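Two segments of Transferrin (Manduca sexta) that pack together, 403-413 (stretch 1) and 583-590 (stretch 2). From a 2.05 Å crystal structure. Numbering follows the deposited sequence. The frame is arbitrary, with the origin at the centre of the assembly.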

# COMPACT_ATOMS: atom_id res chain seq x y z
N ASP A 403 -2.28 -5.08 -18.89
CA ASP A 403 -0.98 -4.50 -18.60
C ASP A 403 -0.19 -5.32 -17.59
O ASP A 403 1.04 -5.20 -17.55
CB ASP A 403 -1.16 -3.08 -18.07
CG ASP A 403 -1.93 -2.20 -19.04
OD1 ASP A 403 -1.50 -2.13 -20.22
OD2 ASP A 403 -2.97 -1.63 -18.64
N LEU A 404 -0.84 -6.14 -16.76
CA LEU A 404 -0.07 -7.03 -15.91
C LEU A 404 -0.91 -8.20 -15.47
O LEU A 404 -2.14 -8.16 -15.47
CB LEU A 404 0.50 -6.31 -14.67
CG LEU A 404 -0.49 -5.78 -13.63
CD1 LEU A 404 0.24 -5.21 -12.39
CD2 LEU A 404 -1.41 -4.74 -14.21
N ALA A 405 -0.20 -9.23 -15.02
CA ALA A 405 -0.79 -10.47 -14.59
C ALA A 405 0.24 -11.12 -13.69
O ALA A 405 1.44 -10.83 -13.80
CB ALA A 405 -1.14 -11.37 -15.78
N SER A 406 -0.24 -11.96 -12.80
CA SER A 406 0.60 -12.64 -11.83
C SER A 406 0.91 -14.05 -12.31
O SER A 406 0.18 -14.64 -13.10
CB SER A 406 -0.06 -12.70 -10.45
OG SER A 406 -1.30 -13.39 -10.50
N VAL A 407 1.98 -14.58 -11.76
CA VAL A 407 2.46 -15.92 -12.05
C VAL A 407 3.22 -16.37 -10.81
O VAL A 407 3.81 -15.55 -10.10
CB VAL A 407 3.29 -15.89 -13.36
CG1 VAL A 407 4.32 -14.76 -13.32
CG2 VAL A 407 3.93 -17.21 -13.66
N ASP A 408 3.11 -17.64 -10.48
CA ASP A 408 3.62 -18.10 -9.19
C ASP A 408 4.86 -18.96 -9.40
O ASP A 408 5.11 -19.50 -10.47
CB ASP A 408 2.55 -18.89 -8.41
CG ASP A 408 1.37 -18.02 -7.95
OD1 ASP A 408 1.58 -16.85 -7.59
OD2 ASP A 408 0.21 -18.52 -7.95
N ASP A 409 5.66 -19.02 -8.34
CA ASP A 409 6.73 -20.00 -8.21
C ASP A 409 7.59 -19.93 -9.48
O ASP A 409 7.94 -18.83 -9.92
CB ASP A 409 6.10 -21.36 -7.91
CG ASP A 409 5.27 -21.37 -6.62
OD1 ASP A 409 5.76 -20.90 -5.57
OD2 ASP A 409 4.11 -21.85 -6.65
N MET A 410 7.91 -21.06 -10.12
CA MET A 410 8.91 -21.11 -11.16
C MET A 410 8.35 -20.85 -12.56
O MET A 410 9.03 -21.13 -13.55
CB MET A 410 9.62 -22.46 -11.14
CG MET A 410 10.21 -22.85 -9.76
SD MET A 410 9.03 -23.43 -8.51
CE MET A 410 8.32 -24.89 -9.30
N ARG A 411 7.15 -20.30 -12.67
CA ARG A 411 6.57 -20.00 -13.97
C ARG A 411 6.91 -18.61 -14.48
O ARG A 411 6.52 -18.27 -15.60
CB ARG A 411 5.06 -20.19 -13.93
CG ARG A 411 4.66 -21.64 -13.72
CD ARG A 411 3.17 -21.89 -13.85
NE ARG A 411 2.38 -21.27 -12.79
CZ ARG A 411 2.40 -21.63 -11.51
NH1 ARG A 411 3.19 -22.61 -11.09
NH2 ARG A 411 1.62 -21.01 -10.64
N VAL A 412 7.65 -17.81 -13.69
CA VAL A 412 8.01 -16.45 -14.12
C VAL A 412 9.01 -16.49 -15.27
O VAL A 412 8.92 -15.70 -16.22
CB VAL A 412 8.56 -15.64 -12.93
CG1 VAL A 412 8.91 -14.21 -13.38
CG2 VAL A 412 7.57 -15.61 -11.78
N ALA A 413 10.01 -17.37 -15.20
CA ALA A 413 10.96 -17.44 -16.29
C ALA A 413 10.31 -18.05 -17.53
O ALA A 413 10.49 -17.55 -18.64
CB ALA A 413 12.18 -18.25 -15.87
N ALA A 583 13.82 -17.30 -3.64
CA ALA A 583 12.73 -18.07 -4.20
C ALA A 583 11.78 -17.16 -4.96
O ALA A 583 11.43 -16.09 -4.45
CB ALA A 583 11.98 -18.80 -3.09
N PRO A 584 11.35 -17.51 -6.16
CA PRO A 584 10.34 -16.68 -6.83
C PRO A 584 9.06 -16.71 -6.03
O PRO A 584 8.53 -17.77 -5.71
CB PRO A 584 10.19 -17.32 -8.21
CG PRO A 584 10.66 -18.71 -8.02
CD PRO A 584 11.72 -18.68 -6.97
N SER A 585 8.59 -15.52 -5.64
CA SER A 585 7.30 -15.36 -4.99
C SER A 585 6.29 -14.95 -6.05
O SER A 585 6.67 -14.53 -7.14
CB SER A 585 7.35 -14.28 -3.90
OG SER A 585 7.27 -12.98 -4.47
N ARG A 586 5.01 -15.07 -5.72
CA ARG A 586 4.00 -14.61 -6.66
C ARG A 586 4.46 -13.27 -7.24
O ARG A 586 4.78 -12.35 -6.49
CB ARG A 586 2.65 -14.45 -6.00
CG ARG A 586 1.64 -13.77 -6.87
CD ARG A 586 0.22 -13.93 -6.33
NE ARG A 586 -0.20 -15.33 -6.37
CZ ARG A 586 -1.35 -15.78 -5.88
NH1 ARG A 586 -2.23 -14.97 -5.30
NH2 ARG A 586 -1.63 -17.06 -5.97
N THR A 587 4.48 -13.19 -8.56
CA THR A 587 5.08 -12.10 -9.32
C THR A 587 4.11 -11.59 -10.37
O THR A 587 3.47 -12.39 -11.06
CB THR A 587 6.32 -12.55 -10.04
OG1 THR A 587 7.29 -12.99 -9.09
CG2 THR A 587 6.87 -11.43 -10.84
N TRP A 588 4.03 -10.27 -10.52
CA TRP A 588 3.24 -9.66 -11.57
C TRP A 588 4.15 -9.28 -12.72
O TRP A 588 5.22 -8.68 -12.51
CB TRP A 588 2.45 -8.45 -11.05
CG TRP A 588 1.35 -8.92 -10.14
CD1 TRP A 588 0.03 -9.02 -10.45
CD2 TRP A 588 1.48 -9.37 -8.77
NE1 TRP A 588 -0.68 -9.50 -9.37
CE2 TRP A 588 0.19 -9.73 -8.33
CE3 TRP A 588 2.55 -9.49 -7.88
CZ2 TRP A 588 -0.05 -10.22 -7.04
CZ3 TRP A 588 2.30 -9.96 -6.58
CH2 TRP A 588 1.02 -10.34 -6.19
N VAL A 589 3.76 -9.67 -13.93
CA VAL A 589 4.61 -9.48 -15.09
C VAL A 589 3.88 -8.60 -16.08
O VAL A 589 2.64 -8.53 -16.10
CB VAL A 589 5.01 -10.82 -15.75
CG1 VAL A 589 5.72 -11.69 -14.77
CG2 VAL A 589 3.81 -11.52 -16.33
N ALA A 590 4.67 -7.91 -16.90
CA ALA A 590 4.15 -6.96 -17.87
C ALA A 590 4.89 -7.10 -19.19
O ALA A 590 5.99 -7.67 -19.26
CB ALA A 590 4.28 -5.51 -17.37
O HOH W 1 -3.34 -11.26 -10.02

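Antiparallel strands illustrate how a backbone ladder sets the positions from which side chains can meet, and these two segments of transferrin offer a compact example. Residues 405-407 and 587-590 run at 130° to one another, well short of the ideal 180°, yet their pairing is regular. Ala 405 and Val 589 form a hydrogen-bonded pair, with Ala 405 N to Val 589 O at 3.1 Å and Val 589 N to Ala 405 O at 2.6 Å. Two residues along, Val 407 and Thr 587 repeat the pattern: Val 407 N donates to Thr 587 O at 2.7 Å, and Thr 587 N to Val 407 O at 2.9 Å. Between them lies the non-hydrogen-bonded pair Ser 406 and Trp 588, whose CA atoms are 4.0 Å apart; here CA-H...O contacts supplement the ladder, Ser 406 CA lying 3.0 Å from Thr 587 O.

Alternation then sorts the side chains. Ser 406 and Trp 588 share one face of the sheet, where Ser 406 CB sits over the indole, 3.6 Å from the centroid of its five-membered ring, in a CH-pi contact. A water joins the polar ends of the same pair, 3.0 Å from Ser 406 OG and accepting from Trp 588 NE1 at 3.3 Å. On the other face, Val 407 CG1 meets Val 589 CG1 at 3.7 Å, and Val 412, from the helix beyond the turn, brings its CG2 to 3.7 Å from Thr 587 CB.

Just past the paired strands, charge takes over. Asp 408 and Arg 586 form a two-pronged salt bridge: Arg 586 NE reaches Asp 408 OD1 at 2.6 Å, and Arg 586 NH2 reaches Asp 408 OD2 at 3.1 Å. Asp 408 also opens a type II' turn, closed by Arg 411 N bonding to Asp 408 O at 3.1 Å.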